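Local coordinates for Lmo0181 protein (Listeria monocytogenes serovar 1/2a, PDB 5F7V) that binds the cyclic glucan cycloalternan as the substrate-binding lipoprotein of an ABC transporter and probably delivers it for uptake, at residues A[158-163]-A[171-176]; A[183-188]-A[212-217]; A[199-204]-A[392-397]; A[370-375]-A[387-392]. One frame throughout, in Å; residues are numbered along the deposited sequence.

The four contacts follow one another through the same part of this solute-binding protein in the order 1, 2, 4, 3. Contact 1 sets helix 153-163 against strand 171-174, and its second segment runs on to P176 of the glycan pocket. Contact 2 joins the next two helices, 179-187 and 206-220, and touches contact 1 through Q175; the centres of contacts 1 and 2 are about 15 Å apart. Contact 4 pairs helices 361-376 and 382-397, with L212 of contact 2 against F372. The centres of contacts 2 and 4 are about 14 Å apart. Contact 3 ties the loop before helix 206-220 to helix 382-397 and encloses contact 4 along the chain. The centres of contacts 3 and 4 are about 12 Å apart. The C-terminal helices are thereby fastened to much earlier sequence.

Contact 1: A[158-163]-A[171-176]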
# COMPACT_ATOMS: atom_id res chain seq x y z
N ALA A 158 2.10 22.05 13.13
CA ALA A 158 1.99 22.74 14.40
C ALA A 158 1.61 21.76 15.50
O ALA A 158 2.17 21.78 16.62
CB ALA A 158 0.98 23.87 14.36
N ALA A 159 0.68 20.85 15.23
CA ALA A 159 0.28 19.81 16.17
C ALA A 159 1.46 18.95 16.50
O ALA A 159 1.74 18.70 17.65
CB ALA A 159 -0.87 18.98 15.65
N ALA A 160 2.19 18.51 15.48
CA ALA A 160 3.36 17.66 15.68
C ALA A 160 4.40 18.35 16.54
O ALA A 160 5.03 17.70 17.39
CB ALA A 160 3.99 17.27 14.36
N LYS A 161 4.62 19.64 16.36
CA LYS A 161 5.57 20.36 17.18
C LYS A 161 5.13 20.38 18.64
O LYS A 161 5.94 20.11 19.55
CB LYS A 161 5.79 21.78 16.62
CG LYS A 161 6.59 21.80 15.32
CD LYS A 161 6.54 23.16 14.60
CE LYS A 161 7.19 23.05 13.25
NZ LYS A 161 7.07 24.35 12.53
N LYS A 162 3.86 20.65 18.92
CA LYS A 162 3.39 20.67 20.30
C LYS A 162 3.35 19.29 20.94
O LYS A 162 3.50 19.20 22.13
CB LYS A 162 1.98 21.28 20.35
CG LYS A 162 2.01 22.75 19.97
CD LYS A 162 0.67 23.46 20.16
CE LYS A 162 -0.37 23.03 19.15
NZ LYS A 162 -1.69 23.70 19.32
N LEU A 163 3.30 18.23 20.13
CA LEU A 163 3.24 16.87 20.63
C LEU A 163 4.61 16.24 20.77
O LEU A 163 4.69 15.14 21.31
CB LEU A 163 2.34 16.01 19.74
CG LEU A 163 0.85 16.34 19.86
CD1 LEU A 163 0.07 15.96 18.61
CD2 LEU A 163 0.23 15.82 21.12
N TRP A 171 7.69 11.59 19.64
CA TRP A 171 7.64 12.42 18.43
C TRP A 171 6.21 12.69 18.05
O TRP A 171 5.32 11.87 18.20
CB TRP A 171 8.39 11.71 17.28
CG TRP A 171 9.88 11.68 17.41
CD1 TRP A 171 10.80 12.64 17.03
CD2 TRP A 171 10.64 10.62 17.99
NE1 TRP A 171 12.06 12.21 17.33
CE2 TRP A 171 11.98 10.99 17.95
CE3 TRP A 171 10.29 9.38 18.53
CZ2 TRP A 171 12.99 10.17 18.43
CZ3 TRP A 171 11.30 8.57 19.02
CH2 TRP A 171 12.61 8.96 18.94
N GLY A 172 5.99 13.88 17.51
CA GLY A 172 4.66 14.28 17.06
C GLY A 172 4.15 13.57 15.82
O GLY A 172 2.94 13.37 15.70
N THR A 173 5.05 13.18 14.92
CA THR A 173 4.59 12.56 13.67
C THR A 173 5.61 11.61 13.10
O THR A 173 6.78 11.63 13.46
CB THR A 173 4.19 13.66 12.70
OG1 THR A 173 3.42 13.10 11.63
CG2 THR A 173 5.37 14.43 12.12
N SER A 174 5.15 10.78 12.18
CA SER A 174 6.05 9.93 11.42
C SER A 174 5.36 9.62 10.10
O SER A 174 4.17 9.27 10.05
CB SER A 174 6.32 8.61 12.15
OG SER A 174 7.25 7.85 11.37
N GLN A 175 6.14 9.72 9.04
CA GLN A 175 5.63 9.52 7.68
C GLN A 175 6.81 9.05 6.83
O GLN A 175 7.94 9.56 6.97
CB GLN A 175 5.11 10.84 7.14
CG GLN A 175 4.55 10.76 5.73
CD GLN A 175 3.60 11.86 5.34
OE1 GLN A 175 2.88 11.74 4.35
NE2 GLN A 175 3.63 12.93 6.09
N PRO A 176 6.59 8.07 5.96
CA PRO A 176 7.71 7.63 5.12
C PRO A 176 8.19 8.73 4.17
O PRO A 176 7.42 9.53 3.66
CB PRO A 176 7.12 6.45 4.35
CG PRO A 176 5.98 5.97 5.22
CD PRO A 176 5.40 7.21 5.78
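G172 brings its bare alpha carbon against A160 and L163 of helix 153-163, and this is where the contact is tight. Its CA sits 3.5 Å from A160 O in a CA-H...O contact with an angle of 157° at the hydrogen, and 3.9 Å from L163 CB. The two alpha carbons of A160 and G172 are themselves 3.9 Å apart, and G172 has no side chain at this point of closest backbone approach.

Next to this point the packing is wholly apolar. The methyl of A160 meets T173 CG2 at 3.9 Å and lies almost as near to T173 CB. T173 shows its methyl to the helix because OG1 stands anti to the backbone N (chi1 -165°), and that hydroxyl is hydrogen-bonded to E156, one turn earlier in the same helix as A160. A160 and L163 also rest on strand 245-251, through M247 and A246.

The loose side is the outer face of the helix, where K161 and K162 leave the backbone on the side away from the strand and are exposed, K161 also resting on V224. Beyond T173 the chain leaves the helix altogether and reaches P176, which touches a glucose of the bound glycan.

No hydrogen bond joins the two segments directly. T164 bridges them instead, its hydroxyl bonded both to A160 O and to G172 N. The chemistry thus implies a close fit of backbone to backbone at the glycine, with the polar groups beside it satisfied by T164 and E156.

Contact 2: A[183-188]-A[212-217]; sequences YKVAAQ and LTHLTN
V185 and L215 reach toward each other tip to tip between helices 179-187 and 206-220. V185 CG1 lies 4.0 Å from L215 CD1, and V185 CG2 is only slightly farther from the same methyl, which is therefore held against both branches of the valine. CG1, anti to the backbone N (chi1 179°), is the branch that reaches both L215 and H214. Q175, from the neighbouring loop, packs on both V185 and L215.

V185 CG1 also serves the aromatic part of the contact. It approaches H214 CD2 at 4.0 Å, coming in at the edge of the imidazole, near its plane, while the two side chains cross at about a right angle. W153 stacks on the histidine ring.

Polar interaction across the helices passes through a water. It lies in the imidazole plane, 3.0 Å from H214 NE2, and is hydrogen-bonded to Q188 OE1 at 3.0 Å. At the other nitrogen, H214 ND1 is hydrogen-bonded to E157, whereas Q188 is held by W153 NE1 at its oxygen and by A277 O at its nitrogen.

With both ring nitrogens engaged and W153 on the ring, the rotation of the imidazole is probably well defined. The chemistry implies an apolar valine-leucine centre bordered by a water-mediated link, about 8 Å from a bound glucose as measured from the V185 side chain.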
# COMPACT_ATOMS: atom_id res chain seq x y z
N TYR A 183 4.86 10.22 -4.32
CA TYR A 183 3.97 10.60 -5.44
C TYR A 183 2.68 11.17 -4.88
O TYR A 183 2.05 12.02 -5.50
CB TYR A 183 3.74 9.49 -6.46
CG TYR A 183 2.96 8.26 -6.04
CD1 TYR A 183 1.59 8.25 -6.04
CD2 TYR A 183 3.60 7.09 -5.66
CE1 TYR A 183 0.86 7.11 -5.72
CE2 TYR A 183 2.90 5.95 -5.33
CZ TYR A 183 1.54 5.99 -5.35
OH TYR A 183 0.85 4.84 -5.05
N LYS A 184 2.24 10.69 -3.72
CA LYS A 184 1.09 11.27 -3.02
C LYS A 184 1.37 12.66 -2.45
O LYS A 184 0.59 13.57 -2.65
CB LYS A 184 0.66 10.31 -1.93
CG LYS A 184 -0.43 10.85 -1.04
CD LYS A 184 -0.73 9.99 0.17
CE LYS A 184 0.43 9.87 1.15
NZ LYS A 184 0.13 8.86 2.20
N VAL A 185 2.45 12.80 -1.69
CA VAL A 185 2.76 14.08 -1.05
C VAL A 185 3.04 15.16 -2.10
O VAL A 185 2.62 16.31 -1.93
CB VAL A 185 3.89 13.92 -0.01
CG1 VAL A 185 4.21 15.25 0.62
CG2 VAL A 185 3.42 12.96 1.07
N ALA A 186 3.71 14.79 -3.19
CA ALA A 186 3.85 15.73 -4.33
C ALA A 186 2.50 16.19 -4.86
O ALA A 186 2.28 17.39 -5.05
CB ALA A 186 4.66 15.08 -5.43
N ALA A 187 1.58 15.24 -5.00
CA ALA A 187 0.23 15.60 -5.48
C ALA A 187 -0.51 16.49 -4.52
O ALA A 187 -1.32 17.31 -4.94
CB ALA A 187 -0.56 14.33 -5.75
N GLN A 188 -0.23 16.39 -3.22
CA GLN A 188 -0.81 17.33 -2.26
C GLN A 188 -0.36 18.79 -2.42
O GLN A 188 -0.94 19.68 -1.82
CB GLN A 188 -0.46 16.85 -0.84
CG GLN A 188 -1.16 15.56 -0.42
CD GLN A 188 -0.59 14.95 0.84
OE1 GLN A 188 0.32 15.47 1.48
NE2 GLN A 188 -1.14 13.79 1.15
N LEU A 212 8.82 17.75 -0.71
CA LEU A 212 9.85 16.93 -0.06
C LEU A 212 10.44 17.60 1.14
O LEU A 212 10.65 16.92 2.15
CB LEU A 212 10.93 16.57 -1.06
CG LEU A 212 12.08 15.66 -0.53
CD1 LEU A 212 11.57 14.33 -0.06
CD2 LEU A 212 13.09 15.44 -1.63
N THR A 213 10.68 18.90 1.03
CA THR A 213 11.19 19.66 2.16
C THR A 213 10.23 19.63 3.34
O THR A 213 10.68 19.54 4.51
CB THR A 213 11.53 21.09 1.73
OG1 THR A 213 12.46 21.02 0.64
CG2 THR A 213 12.13 21.92 2.89
N HIS A 214 8.93 19.65 3.08
CA HIS A 214 7.94 19.52 4.14
C HIS A 214 8.18 18.21 4.91
O HIS A 214 8.12 18.21 6.14
CB HIS A 214 6.55 19.65 3.50
CG HIS A 214 5.49 18.83 4.15
ND1 HIS A 214 4.86 19.11 5.36
CD2 HIS A 214 4.90 17.72 3.66
CE1 HIS A 214 3.96 18.18 5.58
NE2 HIS A 214 3.96 17.34 4.57
N LEU A 215 8.40 17.10 4.21
CA LEU A 215 8.70 15.81 4.86
C LEU A 215 10.07 15.81 5.55
O LEU A 215 10.18 15.41 6.72
CB LEU A 215 8.65 14.65 3.89
CG LEU A 215 7.28 14.44 3.22
CD1 LEU A 215 7.42 13.36 2.17
CD2 LEU A 215 6.19 14.12 4.22
N THR A 216 11.12 16.24 4.86
CA THR A 216 12.46 16.05 5.44
C THR A 216 12.72 17.01 6.58
O THR A 216 13.41 16.62 7.54
CB THR A 216 13.55 16.13 4.37
OG1 THR A 216 13.53 17.41 3.76
CG2 THR A 216 13.38 15.07 3.29
N ASN A 217 12.15 18.21 6.54
CA ASN A 217 12.37 19.13 7.65
C ASN A 217 11.77 18.61 8.94
O ASN A 217 12.30 18.96 10.02
CB ASN A 217 11.73 20.49 7.35
CG ASN A 217 12.60 21.42 6.55
OD1 ASN A 217 13.75 21.15 6.30
ND2 ASN A 217 12.04 22.57 6.22
O HOH W 1 2.21 15.07 3.81

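Contact 3: A[199-204]-A[392-397]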
# COMPACT_ATOMS: atom_id res chain seq x y z
N THR A 199 6.25 9.85 -20.67
CA THR A 199 7.40 10.14 -21.52
C THR A 199 8.37 11.17 -20.94
O THR A 199 9.42 11.47 -21.52
CB THR A 199 6.98 10.65 -22.91
OG1 THR A 199 6.19 11.83 -22.75
CG2 THR A 199 6.20 9.57 -23.72
N GLU A 200 8.02 11.77 -19.81
CA GLU A 200 8.90 12.69 -19.11
C GLU A 200 8.62 12.58 -17.62
O GLU A 200 7.51 12.19 -17.24
CB GLU A 200 8.66 14.16 -19.53
CG GLU A 200 8.91 14.47 -21.00
CD GLU A 200 10.32 14.31 -21.43
OE1 GLU A 200 11.24 14.30 -20.60
OE2 GLU A 200 10.55 14.15 -22.65
N THR A 201 9.58 12.97 -16.80
CA THR A 201 9.36 13.14 -15.37
C THR A 201 9.44 14.61 -15.00
O THR A 201 10.28 15.37 -15.47
CB THR A 201 10.32 12.29 -14.53
OG1 THR A 201 10.10 12.54 -13.15
CG2 THR A 201 11.77 12.59 -14.80
N THR A 202 8.55 15.02 -14.10
CA THR A 202 8.61 16.36 -13.50
C THR A 202 8.85 16.20 -12.01
O THR A 202 8.41 17.06 -11.22
CB THR A 202 7.36 17.16 -13.83
OG1 THR A 202 6.24 16.33 -13.52
CG2 THR A 202 7.39 17.47 -15.30
N ILE A 203 9.58 15.17 -11.59
CA ILE A 203 9.77 14.89 -10.17
C ILE A 203 10.49 16.01 -9.43
O ILE A 203 10.28 16.20 -8.22
CB ILE A 203 10.48 13.51 -9.98
CG1 ILE A 203 10.37 13.07 -8.51
CG2 ILE A 203 11.91 13.51 -10.44
CD1 ILE A 203 10.78 11.65 -8.24
N ASN A 204 11.32 16.76 -10.14
CA ASN A 204 12.08 17.87 -9.59
C ASN A 204 11.43 19.24 -9.78
O ASN A 204 12.16 20.21 -9.76
CB ASN A 204 13.52 17.82 -10.08
CG ASN A 204 13.62 18.04 -11.56
OD1 ASN A 204 12.69 17.70 -12.30
ND2 ASN A 204 14.73 18.60 -12.00
N ASN A 392 18.18 10.00 -12.88
CA ASN A 392 18.15 8.55 -12.91
C ASN A 392 16.91 8.03 -13.66
O ASN A 392 17.01 7.07 -14.41
CB ASN A 392 18.13 8.02 -11.47
CG ASN A 392 17.97 6.53 -11.42
OD1 ASN A 392 18.92 5.84 -11.77
ND2 ASN A 392 16.81 6.05 -11.08
N ILE A 393 15.76 8.67 -13.46
CA ILE A 393 14.56 8.30 -14.21
C ILE A 393 14.77 8.53 -15.70
O ILE A 393 14.44 7.67 -16.52
CB ILE A 393 13.32 9.04 -13.69
CG1 ILE A 393 12.98 8.52 -12.30
CG2 ILE A 393 12.16 8.88 -14.66
CD1 ILE A 393 11.96 9.33 -11.54
N ASN A 394 15.34 9.66 -16.07
CA ASN A 394 15.59 9.94 -17.50
C ASN A 394 16.46 8.89 -18.12
O ASN A 394 16.16 8.43 -19.20
CB ASN A 394 16.28 11.28 -17.66
CG ASN A 394 15.36 12.45 -17.42
OD1 ASN A 394 14.16 12.35 -17.53
ND2 ASN A 394 15.95 13.60 -17.18
N LYS A 395 17.52 8.48 -17.43
CA LYS A 395 18.42 7.45 -17.98
C LYS A 395 17.76 6.08 -18.01
O LYS A 395 17.84 5.37 -19.03
CB LYS A 395 19.72 7.42 -17.18
CG LYS A 395 20.53 8.68 -17.34
CD LYS A 395 20.54 9.39 -18.70
CE LYS A 395 21.45 10.61 -18.72
NZ LYS A 395 22.83 10.28 -18.24
N THR A 396 17.08 5.70 -16.94
CA THR A 396 16.44 4.40 -16.86
C THR A 396 15.36 4.24 -17.94
O THR A 396 15.25 3.18 -18.58
CB THR A 396 15.84 4.19 -15.46
OG1 THR A 396 16.94 4.20 -14.53
CG2 THR A 396 15.05 2.87 -15.35
N MET A 397 14.57 5.29 -18.17
CA MET A 397 13.41 5.19 -19.05
C MET A 397 13.63 5.78 -20.43
O MET A 397 12.73 5.74 -21.28
CB MET A 397 12.22 5.85 -18.37
CG MET A 397 11.83 5.07 -17.12
SD MET A 397 10.35 5.65 -16.27
CE MET A 397 9.08 5.27 -17.47
O HOH W 2 11.99 14.05 -17.98
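T201 lays its methyl across I393 and N394 on the last turns of helix 382-397. T201 CG2 is 3.7 Å from I393 CG2 and 3.6 Å from N394 OD1, and the threonine crosses both side chains at about a right angle. Its conformation divides the work between the two branches: CG2 lies between the backbone N and the carbonyl carbon and faces the helix, whereas OG1, anti to the backbone N (chi1 177°), turns back to its own loop. There OG1 accepts from I203 N at 3.1 Å, with an N-H...O angle of 147°, and is also hydrogen-bonded to I193 O.

The bond from I203 N closes an ST turn, consistent with the bend in the loop between helices 179-187 and 206-220 that brings I203 to the same side. In the fold, this loop is clasped by a C-terminal helix almost two hundred residues later in the chain.

I393 CG2 meets the threonine methyl, while CD1, at the end of an extended arm, lies beside T201 OG1 and comes within 4.2 Å of I203 CD1. M179 touches both isoleucines from helix 179-187.

N394 starts out alongside the loop, but its amide end swings nearer. A water is hydrogen-bonded to N394 OD1 at 2.8 Å and to E200 OE1. The same water accepts from T201 N at 2.9 Å. E200 comes within range of this water because its chain, though it leaves the backbone away from the helix, folds back at chi2 (-65°).

Contact 4: A[370-375]-A[387-392]; sequences SEFEKV and KNSEDN
N388 donates through ND2 to E371 OE1 across the two helices, a 2.9 Å bond that is almost straight, with 177° at the hydrogen. The acceptor lies in the amide plane of N388. Seen from the glutamate, ND2 stands above the carboxylate plane, 52° out of it, and the carboxylate and amide planes are 71° apart. N388 CB adds a looser approach to the same oxygen.

A bend at chi2 folds the E371 chain, and K374 helps to hold its carboxylate: one turn on in the same helix, it grips the other oxygen in a salt bridge, NZ to OE2 at 3.1 Å. Each carboxylate oxygen thus has a partner of its own, and the lysine would be expected to stabilise the negative charge. In the surroundings, S389 OG, in one of its two conformers, lies 4.3 Å from E371 CB and is hydrogen-bonded to A385 O of its own helix. F372 meets F182 edge to face and touches L212 of helix 206-220.

With their segment axes 10.5 Å apart and running nearly antiparallel, helices 361-376 and 382-397 form an antiparallel helical hairpin at the C-terminal end of this solute-binding fold.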
# COMPACT_ATOMS: atom_id res chain seq x y z
N SER A 370 17.07 5.76 -1.81
CA SER A 370 18.44 5.96 -1.31
C SER A 370 18.73 7.48 -1.27
O SER A 370 19.30 7.95 -0.29
CB SER A 370 19.44 5.21 -2.19
OG SER A 370 20.78 5.53 -1.86
N GLU A 371 18.35 8.23 -2.31
CA GLU A 371 18.58 9.68 -2.32
C GLU A 371 17.84 10.35 -1.18
O GLU A 371 18.36 11.26 -0.55
CB GLU A 371 18.17 10.28 -3.66
CG GLU A 371 19.10 9.85 -4.79
CD GLU A 371 20.56 10.16 -4.57
OE1 GLU A 371 20.83 11.37 -4.34
OE2 GLU A 371 21.44 9.26 -4.55
N PHE A 372 16.60 9.94 -0.92
CA PHE A 372 15.83 10.53 0.15
C PHE A 372 16.43 10.21 1.52
O PHE A 372 16.49 11.09 2.37
CB PHE A 372 14.37 10.08 0.10
CG PHE A 372 13.56 10.64 -1.03
CD1 PHE A 372 14.04 11.58 -1.96
CD2 PHE A 372 12.25 10.22 -1.18
CE1 PHE A 372 13.24 12.07 -2.96
CE2 PHE A 372 11.46 10.68 -2.20
CZ PHE A 372 11.95 11.62 -3.09
N GLU A 373 16.89 8.99 1.72
CA GLU A 373 17.55 8.62 2.96
C GLU A 373 18.76 9.51 3.21
O GLU A 373 19.04 9.93 4.34
CB GLU A 373 17.93 7.13 2.92
CG GLU A 373 18.42 6.63 4.26
CD GLU A 373 17.33 6.18 5.18
OE1 GLU A 373 16.14 6.52 4.97
OE2 GLU A 373 17.73 5.44 6.14
N LYS A 374 19.51 9.81 2.17
CA LYS A 374 20.67 10.68 2.33
C LYS A 374 20.23 12.04 2.84
O LYS A 374 20.97 12.66 3.61
CB LYS A 374 21.47 10.86 1.04
CG LYS A 374 22.25 9.64 0.58
CD LYS A 374 22.86 9.86 -0.78
CE LYS A 374 23.41 8.61 -1.41
NZ LYS A 374 23.95 8.94 -2.75
N VAL A 375 19.09 12.58 2.41
CA VAL A 375 18.66 13.87 2.98
C VAL A 375 18.36 13.72 4.45
O VAL A 375 18.79 14.53 5.26
CB VAL A 375 17.40 14.37 2.25
CG1 VAL A 375 17.00 15.72 2.82
CG2 VAL A 375 17.62 14.41 0.74
N LYS A 387 16.92 16.32 -8.09
CA LYS A 387 17.70 16.42 -9.32
C LYS A 387 18.25 15.05 -9.66
O LYS A 387 18.14 14.57 -10.80
CB LYS A 387 18.84 17.40 -9.16
CG LYS A 387 19.74 17.47 -10.38
CD LYS A 387 20.99 18.33 -10.14
CE LYS A 387 21.80 18.58 -11.42
NZ LYS A 387 22.27 17.34 -12.04
N ASN A 388 18.85 14.39 -8.69
CA ASN A 388 19.44 13.06 -8.94
C ASN A 388 18.39 12.04 -9.36
O ASN A 388 18.65 11.22 -10.23
CB ASN A 388 20.19 12.62 -7.69
CG ASN A 388 21.41 13.47 -7.41
OD1 ASN A 388 21.87 14.26 -8.23
ND2 ASN A 388 21.93 13.32 -6.21
N SER A 389 17.23 12.12 -8.73
CA SER A 389 16.12 11.24 -9.08
C SER A 389 15.61 11.51 -10.50
O SER A 389 15.29 10.56 -11.20
CB SER A 389 14.97 11.39 -8.10
OG SER A 389 15.34 11.00 -6.79
N GLU A 390 15.53 12.77 -10.90
CA GLU A 390 15.14 13.12 -12.27
C GLU A 390 16.16 12.56 -13.26
O GLU A 390 15.78 11.93 -14.26
CB GLU A 390 15.02 14.65 -12.41
CG GLU A 390 14.48 15.11 -13.77
CD GLU A 390 15.46 15.72 -14.78
OE1 GLU A 390 16.69 15.75 -14.48
OE2 GLU A 390 15.04 16.17 -15.90
N ASP A 391 17.44 12.74 -13.00
CA ASP A 391 18.49 12.19 -13.88
C ASP A 391 18.41 10.68 -14.01
O ASP A 391 18.52 10.13 -15.11
CB ASP A 391 19.86 12.57 -13.34
CG ASP A 391 20.12 14.08 -13.37
OD1 ASP A 391 19.45 14.76 -14.20
OD2 ASP A 391 20.95 14.62 -12.60
N ASN A 392 18.18 10.00 -12.88
CA ASN A 392 18.15 8.55 -12.91
C ASN A 392 16.91 8.03 -13.66
O ASN A 392 17.01 7.07 -14.41
CB ASN A 392 18.13 8.02 -11.47
CG ASN A 392 17.97 6.53 -11.42
OD1 ASN A 392 18.92 5.84 -11.77
ND2 ASN A 392 16.81 6.05 -11.08